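Local coordinates for putative sporulation-specific glycosylase YdhD (Bacillus subtilis subsp. subtilis str. 168, PDB 3CZ8), which probably hydrolyses glycosidic bonds in a polysaccharide during sporulation, through the family 18 glycosyl hydrolase domain that makes up this chain, at residues 39-51 with 84-96. The protein carries 1 engineered substitution. Residues are numbered along the deposited sequence; the frame is centred on the assembly and turned at random.
Sequences FEYHIAPNGDIAN and EIVHQVLNNPTAR
Ile43, just past the end of strand 35-42, packs on helix 83-90: its CG1 lies 3.8 Å from Ile85 CG2, the two chains running antiparallel past one another. An extended chi2 (168°) carries Ile43 CD1 beyond CG1 to Val89 CG2 at 3.9 Å. Val89 CG2 also lies 3.5 Å from Ala44 O. The Pro45 ring flanks the amide end of Gln88, with Pro45 CB 3.4 Å from Gln88 OE1, while Pro45 CG meets Ile85 CG1 at 4.1 Å. Residues 44-47 form a type I turn, closed by Gly47 N donating to Ala44 O; an Asx turn overlaps its end, Asp48 N sitting above the plane of the Asn46 side-chain carbonyl, 56° out of it. At Gly47's phi of 96° a CB would jam against the preceding carbonyl O. Separately, Ala95 O, 3.5 Å from Gly47 CA in a C-H...O contact, leaves no room there for one. No hydrogen bond joins the segments, but Asn98 ND2 and Asn102 ND2 of helix 93-110 donate hydrogen bonds to Asn46 O and Gly47 O. In the family 18 TIM barrel, C-terminal strand ends carry the active site; Val86's side chain is about 8 Å from that of Glu120, the predicted proton donor. This loop leaves that end of strand 35-42, parallel to 68-77, and rests on two successive helices.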
ATOM      1  N   PHE A  39       5.164   5.537  10.724  1.00 37.58           N
ATOM      2  CA  PHE A  39       5.441   6.807  10.083  1.00 39.46           C
ATOM      3  C   PHE A  39       4.413   7.847  10.457  1.00 43.95           C
ATOM      4  O   PHE A  39       3.334   7.503  10.737  1.00 51.18           O
ATOM      5  CB  PHE A  39       5.558   6.641   8.576  1.00 32.20           C
ATOM      6  CG  PHE A  39       6.906   6.202   8.134  1.00 40.64           C
ATOM      7  CD1 PHE A  39       7.770   7.073   7.540  1.00 32.32           C
ATOM      8  CD2 PHE A  39       7.334   4.928   8.349  1.00 25.80           C
ATOM      9  CE1 PHE A  39       8.999   6.667   7.183  1.00 30.34           C
ATOM     10  CE2 PHE A  39       8.561   4.556   7.983  1.00 30.50           C
ATOM     11  CZ  PHE A  39       9.382   5.419   7.401  1.00 17.75           C
ATOM     12  N   GLU A  40       4.724   9.124  10.410  1.00 53.75           N
ATOM     13  CA  GLU A  40       5.908   9.724  10.956  1.00 44.67           C
ATOM     14  C   GLU A  40       5.540  10.798  11.967  1.00 49.83           C
ATOM     15  O   GLU A  40       4.424  11.255  11.985  1.00 43.48           O
ATOM     16  CB  GLU A  40       6.659  10.376   9.832  1.00 48.24           C
ATOM     17  CG  GLU A  40       5.766  11.124   8.921  1.00 55.98           C
ATOM     18  CD  GLU A  40       5.747  12.584   9.197  1.00 59.08           C
ATOM     19  OE1 GLU A  40       4.745  13.216   8.911  1.00 45.03           O
ATOM     20  OE2 GLU A  40       6.743  13.096   9.694  1.00 53.39           O
ATOM     21  N   TYR A  41       6.493  11.188  12.800  1.00 35.34           N
ATOM     22  CA  TYR A  41       6.512  12.495  13.430  1.00 42.70           C
ATOM     23  C   TYR A  41       7.561  13.369  12.808  1.00 34.77           C
ATOM     24  O   TYR A  41       8.617  12.915  12.530  1.00 36.71           O
ATOM     25  CB  TYR A  41       6.817  12.370  14.910  1.00 34.38           C
ATOM     26  CG  TYR A  41       5.744  11.749  15.751  1.00 48.97           C
ATOM     27  CD1 TYR A  41       5.623  10.393  15.844  1.00 33.22           C
ATOM     28  CD2 TYR A  41       4.870  12.528  16.476  1.00 32.24           C
ATOM     29  CE1 TYR A  41       4.688   9.843  16.595  1.00 41.17           C
ATOM     30  CE2 TYR A  41       3.935  11.986  17.232  1.00 31.62           C
ATOM     31  CZ  TYR A  41       3.842  10.642  17.294  1.00 49.93           C
ATOM     32  OH  TYR A  41       2.893  10.045  18.045  1.00 59.08           O
ATOM     33  N   HIS A  42       7.267  14.630  12.599  1.00 27.97           N
ATOM     34  CA  HIS A  42       8.236  15.500  12.007  1.00 31.62           C
ATOM     35  C   HIS A  42       8.683  16.642  12.905  1.00 47.95           C
ATOM     36  O   HIS A  42       8.017  16.989  13.848  1.00 40.89           O
ATOM     37  CB  HIS A  42       7.788  15.999  10.633  1.00 40.33           C
ATOM     38  CG  HIS A  42       6.376  16.471  10.599  1.00 43.85           C
ATOM     39  ND1 HIS A  42       5.314  15.619  10.460  1.00 50.06           N
ATOM     40  CD2 HIS A  42       5.850  17.706  10.715  1.00 45.92           C
ATOM     41  CE1 HIS A  42       4.194  16.303  10.500  1.00 60.58           C
ATOM     42  NE2 HIS A  42       4.493  17.573  10.655  1.00 49.44           N
ATOM     43  N   ILE A  43       9.827  17.217  12.583  1.00 45.62           N
ATOM     44  CA  ILE A  43      10.501  18.156  13.471  1.00 47.53           C
ATOM     45  C   ILE A  43      10.398  19.611  13.004  1.00 51.61           C
ATOM     46  O   ILE A  43      10.220  19.888  11.814  1.00 49.00           O
ATOM     47  CB  ILE A  43      11.992  17.755  13.702  1.00 47.30           C
ATOM     48  CG1 ILE A  43      12.827  17.931  12.425  1.00 45.21           C
ATOM     49  CG2 ILE A  43      12.079  16.317  14.199  1.00 42.52           C
ATOM     50  CD1 ILE A  43      14.327  17.829  12.635  1.00 38.83           C
ATOM     51  N   ALA A  44      10.493  20.526  13.965  1.00 49.69           N
ATOM     52  CA  ALA A  44      10.551  21.957  13.697  1.00 55.72           C
ATOM     53  C   ALA A  44      12.014  22.405  13.816  1.00 55.99           C
ATOM     54  O   ALA A  44      12.814  21.690  14.424  1.00 62.85           O
ATOM     55  CB  ALA A  44       9.651  22.706  14.684  1.00 55.35           C
ATOM     56  N   PRO A  45      12.385  23.559  13.208  1.00 59.01           N
ATOM     57  CA  PRO A  45      13.766  24.075  13.298  1.00 54.49           C
ATOM     58  C   PRO A  45      14.316  24.297  14.716  1.00 58.47           C
ATOM     59  O   PRO A  45      15.534  24.275  14.910  1.00 56.37           O
ATOM     60  CB  PRO A  45      13.682  25.413  12.563  1.00 60.44           C
ATOM     61  CG  PRO A  45      12.561  25.244  11.614  1.00 63.10           C
ATOM     62  CD  PRO A  45      11.552  24.426  12.352  1.00 45.64           C
ATOM     63  N   ASN A  46      13.431  24.500  15.691  1.00 58.80           N
ATOM     64  CA  ASN A  46      13.845  24.670  17.080  1.00 65.07           C
ATOM     65  C   ASN A  46      13.951  23.346  17.843  1.00 70.81           C
ATOM     66  O   ASN A  46      14.290  23.321  19.031  1.00 74.40           O
ATOM     67  CB  ASN A  46      12.933  25.672  17.804  1.00 60.76           C
ATOM     68  CG  ASN A  46      11.514  25.155  18.010  1.00 65.30           C
ATOM     69  OD1 ASN A  46      11.065  24.217  17.350  1.00 75.38           O
ATOM     70  ND2 ASN A  46      10.797  25.784  18.932  1.00 74.71           N
ATOM     71  N   GLY A  47      13.658  22.250  17.148  1.00 67.39           N
ATOM     72  CA  GLY A  47      13.790  20.913  17.709  1.00 55.05           C
ATOM     73  C   GLY A  47      12.507  20.351  18.284  1.00 52.73           C
ATOM     74  O   GLY A  47      12.502  19.247  18.813  1.00 54.07           O
ATOM     75  N   ASP A  48      11.415  21.107  18.190  1.00 56.34           N
ATOM     76  CA  ASP A  48      10.114  20.619  18.650  1.00 54.36           C
ATOM     77  C   ASP A  48       9.567  19.539  17.723  1.00 47.44           C
ATOM     78  O   ASP A  48       9.943  19.468  16.555  1.00 53.99           O
ATOM     79  CB  ASP A  48       9.109  21.769  18.766  1.00 58.34           C
ATOM     80  CG  ASP A  48       9.260  22.558  20.057  1.00 74.86           C
ATOM     81  OD1 ASP A  48       9.324  23.801  19.982  1.00 82.25           O
ATOM     82  OD2 ASP A  48       9.310  21.945  21.147  1.00 65.76           O
ATOM     83  N   ILE A  49       8.698  18.690  18.254  1.00 47.20           N
ATOM     84  CA  ILE A  49       7.962  17.746  17.428  1.00 48.36           C
ATOM     85  C   ILE A  49       6.668  18.436  16.992  1.00 60.39           C
ATOM     86  O   ILE A  49       5.772  18.674  17.810  1.00 58.49           O
ATOM     87  CB  ILE A  49       7.722  16.405  18.158  1.00 44.52           C
ATOM     88  CG1 ILE A  49       9.069  15.708  18.412  1.00 41.57           C
ATOM     89  CG2 ILE A  49       6.808  15.495  17.334  1.00 42.22           C
ATOM     90  CD1 ILE A  49       9.028  14.581  19.435  1.00 52.12           C
ATOM     91  N   ALA A  50       6.603  18.764  15.700  1.00 60.72           N
ATOM     92  CA  ALA A  50       5.588  19.669  15.147  1.00 55.22           C
ATOM     93  C   ALA A  50       4.166  19.116  15.137  1.00 56.63           C
ATOM     94  O   ALA A  50       3.203  19.874  15.263  1.00 60.46           O
ATOM     95  CB  ALA A  50       5.990  20.122  13.750  1.00 59.85           C
ATOM     96  N   ASN A  51       4.042  17.801  15.000  1.00 55.66           N
ATOM     97  CA  ASN A  51       2.738  17.150  14.893  1.00 46.57           C
ATOM     98  C   ASN A  51       2.504  16.108  15.973  1.00 50.38           C
ATOM     99  O   ASN A  51       3.386  15.818  16.784  1.00 57.80           O
ATOM    100  CB  ASN A  51       2.608  16.469  13.531  1.00 44.50           C
ATOM    101  CG  ASN A  51       3.593  15.314  13.359  1.00 53.26           C
ATOM    102  OD1 ASN A  51       4.803  15.501  13.469  1.00 55.32           O
ATOM    103  ND2 ASN A  51       3.076  14.123  13.080  1.00 35.80           N
ATOM    104  N   GLU A  84      17.103  21.856   5.065  1.00 63.71           N
ATOM    105  CA  GLU A  84      17.354  23.027   5.907  1.00 64.52           C
ATOM    106  C   GLU A  84      16.883  22.885   7.358  1.00 59.71           C
ATOM    107  O   GLU A  84      17.588  23.314   8.270  1.00 60.83           O
ATOM    108  CB  GLU A  84      16.748  24.290   5.280  1.00 66.27           C
ATOM    109  CG  GLU A  84      17.527  24.839   4.078  1.00 80.43           C
ATOM    110  CD  GLU A  84      17.153  24.186   2.748  1.00 89.92           C
ATOM    111  OE1 GLU A  84      17.864  24.439   1.751  1.00 88.26           O
ATOM    112  OE2 GLU A  84      16.156  23.428   2.688  1.00 74.70           O
ATOM    113  N   ILE A  85      15.697  22.307   7.564  1.00 58.36           N
ATOM    114  CA  ILE A  85      15.130  22.128   8.910  1.00 55.95           C
ATOM    115  C   ILE A  85      16.032  21.281   9.821  1.00 62.19           C
ATOM    116  O   ILE A  85      16.279  21.653  10.973  1.00 59.51           O
ATOM    117  CB  ILE A  85      13.672  21.571   8.868  1.00 57.51           C
ATOM    118  CG1 ILE A  85      12.700  22.681   8.450  1.00 55.69           C
ATOM    119  CG2 ILE A  85      13.251  20.981  10.217  1.00 52.95           C
ATOM    120  CD1 ILE A  85      11.233  22.356   8.657  1.00 64.57           C
ATOM    121  N   VAL A  86      16.539  20.170   9.283  1.00 52.04           N
ATOM    122  CA  VAL A  86      17.481  19.310  10.006  1.00 48.70           C
ATOM    123  C   VAL A  86      18.832  20.014  10.252  1.00 50.81           C
ATOM    124  O   VAL A  86      19.438  19.827  11.308  1.00 43.64           O
ATOM    125  CB  VAL A  86      17.633  17.892   9.338  1.00 39.87           C
ATOM    126  CG1 VAL A  86      18.303  17.969   7.970  1.00 42.47           C
ATOM    127  CG2 VAL A  86      18.372  16.919  10.253  1.00 38.40           C
ATOM    128  N   HIS A  87      19.259  20.853   9.305  1.00 54.87           N
ATOM    129  CA  HIS A  87      20.487  21.655   9.434  1.00 57.11           C
ATOM    130  C   HIS A  87      20.405  22.662  10.589  1.00 57.93           C
ATOM    131  O   HIS A  87      21.367  22.834  11.335  1.00 51.77           O
ATOM    132  CB  HIS A  87      20.797  22.373   8.116  1.00 55.49           C
ATOM    133  CG  HIS A  87      22.074  23.158   8.131  1.00 59.92           C
ATOM    134  ND1 HIS A  87      23.281  22.619   7.744  1.00 63.78           N
ATOM    135  CD2 HIS A  87      22.328  24.446   8.466  1.00 35.83           C
ATOM    136  CE1 HIS A  87      24.227  23.534   7.854  1.00 68.94           C
ATOM    137  NE2 HIS A  87      23.675  24.652   8.294  1.00 44.78           N
ATOM    138  N   GLN A  88      19.251  23.309  10.730  1.00 58.58           N
ATOM    139  CA  GLN A  88      19.013  24.285  11.793  1.00 60.73           C
ATOM    140  C   GLN A  88      18.997  23.629  13.172  1.00 59.06           C
ATOM    141  O   GLN A  88      19.363  24.257  14.167  1.00 56.11           O
ATOM    142  CB  GLN A  88      17.696  25.032  11.556  1.00 63.55           C
ATOM    143  CG  GLN A  88      17.748  26.079  10.444  1.00 68.54           C
ATOM    144  CD  GLN A  88      16.390  26.700  10.161  1.00 72.12           C
ATOM    145  OE1 GLN A  88      15.457  26.019   9.734  1.00 98.75           O
ATOM    146  NE2 GLN A  88      16.277  28.002  10.390  1.00 92.78           N
ATOM    147  N   VAL A  89      18.571  22.369  13.215  1.00 51.98           N
ATOM    148  CA  VAL A  89      18.555  21.579  14.442  1.00 47.98           C
ATOM    149  C   VAL A  89      19.972  21.128  14.816  1.00 51.81           C
ATOM    150  O   VAL A  89      20.413  21.329  15.953  1.00 44.59           O
ATOM    151  CB  VAL A  89      17.606  20.360  14.314  1.00 46.46           C
ATOM    152  CG1 VAL A  89      17.785  19.400  15.479  1.00 49.59           C
ATOM    153  CG2 VAL A  89      16.160  20.820  14.237  1.00 38.28           C
ATOM    154  N   LEU A  90      20.684  20.548  13.849  1.00 39.14           N
ATOM    155  CA  LEU A  90      22.019  19.994  14.073  1.00 44.88           C
ATOM    156  C   LEU A  90      23.094  21.037  14.412  1.00 51.44           C
ATOM    157  O   LEU A  90      24.140  20.692  14.965  1.00 54.09           O
ATOM    158  CB  LEU A  90      22.462  19.142  12.872  1.00 41.56           C
ATOM    159  CG  LEU A  90      21.722  17.817  12.621  1.00 44.69           C
ATOM    160  CD1 LEU A  90      22.291  17.095  11.410  1.00 38.67           C
ATOM    161  CD2 LEU A  90      21.738  16.903  13.844  1.00 39.59           C
ATOM    162  N   ASN A  91      22.825  22.303  14.094  1.00 54.52           N
ATOM    163  CA  ASN A  91      23.782  23.386  14.329  1.00 50.36           C
ATOM    164  C   ASN A  91      23.435  24.288  15.521  1.00 53.18           C
ATOM    165  O   ASN A  91      24.240  25.128  15.929  1.00 58.77           O
ATOM    166  CB  ASN A  91      23.989  24.205  13.053  1.00 43.85           C
ATOM    167  CG  ASN A  91      24.755  23.441  11.993  1.00 44.60           C
ATOM    168  OD1 ASN A  91      25.971  23.586  11.867  1.00 42.79           O
ATOM    169  ND2 ASN A  91      24.051  22.615  11.228  1.00 57.36           N
ATOM    170  N   ASN A  92      22.237  24.113  16.070  1.00 54.01           N
ATOM    171  CA  ASN A  92      21.854  24.771  17.312  1.00 61.10           C
ATOM    172  C   ASN A  92      21.832  23.741  18.445  1.00 59.07           C
ATOM    173  O   ASN A  92      20.929  22.903  18.492  1.00 64.46           O
ATOM    174  CB  ASN A  92      20.494  25.471  17.158  1.00 58.15           C
ATOM    175  CG  ASN A  92      20.054  26.213  18.421  1.00 69.81           C
ATOM    176  OD1 ASN A  92      20.866  26.562  19.279  1.00 84.60           O
ATOM    177  ND2 ASN A  92      18.753  26.471  18.522  1.00 70.41           N
ATOM    178  N   PRO A  93      22.837  23.793  19.351  1.00 55.33           N
ATOM    179  CA  PRO A  93      22.965  22.856  20.478  1.00 55.09           C
ATOM    180  C   PRO A  93      21.752  22.828  21.400  1.00 52.50           C
ATOM    181  O   PRO A  93      21.419  21.775  21.935  1.00 46.46           O
ATOM    182  CB  PRO A  93      24.204  23.367  21.222  1.00 46.11           C
ATOM    183  CG  PRO A  93      25.000  24.062  20.168  1.00 53.56           C
ATOM    184  CD  PRO A  93      23.958  24.749  19.329  1.00 62.71           C
ATOM    185  N   THR A  94      21.099  23.976  21.564  1.00 53.41           N
ATOM    186  CA  THR A  94      19.854  24.071  22.317  1.00 53.42           C
ATOM    187  C   THR A  94      18.743  23.270  21.626  1.00 53.99           C
ATOM    188  O   THR A  94      17.985  22.564  22.292  1.00 53.44           O
ATOM    189  CB  THR A  94      19.409  25.547  22.488  1.00 57.22           C
ATOM    190  OG1 THR A  94      20.533  26.348  22.876  1.00 67.27           O
ATOM    191  CG2 THR A  94      18.309  25.674  23.542  1.00 50.53           C
ATOM    192  N   ALA A  95      18.676  23.367  20.296  1.00 54.56           N
ATOM    193  CA  ALA A  95      17.622  22.714  19.509  1.00 51.09           C
ATOM    194  C   ALA A  95      17.751  21.196  19.464  1.00 46.59           C
ATOM    195  O   ALA A  95      16.745  20.488  19.549  1.00 46.35           O
ATOM    196  CB  ALA A  95      17.563  23.280  18.098  1.00 44.95           C
ATOM    197  N   ARG A  96      18.977  20.694  19.336  1.00 45.05           N
ATOM    198  CA  ARG A  96      19.171  19.247  19.310  1.00 53.17           C
ATOM    199  C   ARG A  96      19.046  18.598  20.694  1.00 47.91           C
ATOM    200  O   ARG A  96      18.682  17.431  20.791  1.00 41.11           O
ATOM    201  CB  ARG A  96      20.456  18.836  18.570  1.00 57.06           C
ATOM    202  CG  ARG A  96      21.753  19.296  19.184  1.00 64.44           C
ATOM    203  CD  ARG A  96      22.934  18.820  18.354  1.00 50.95           C
ATOM    204  NE  ARG A  96      24.201  19.133  19.012  1.00 81.03           N
ATOM    205  CZ  ARG A  96      24.931  20.220  18.777  1.00 57.08           C
ATOM    206  NH1 ARG A  96      24.541  21.115  17.881  1.00 70.45           N
ATOM    207  NH2 ARG A  96      26.065  20.408  19.438  1.00 72.52           N
TER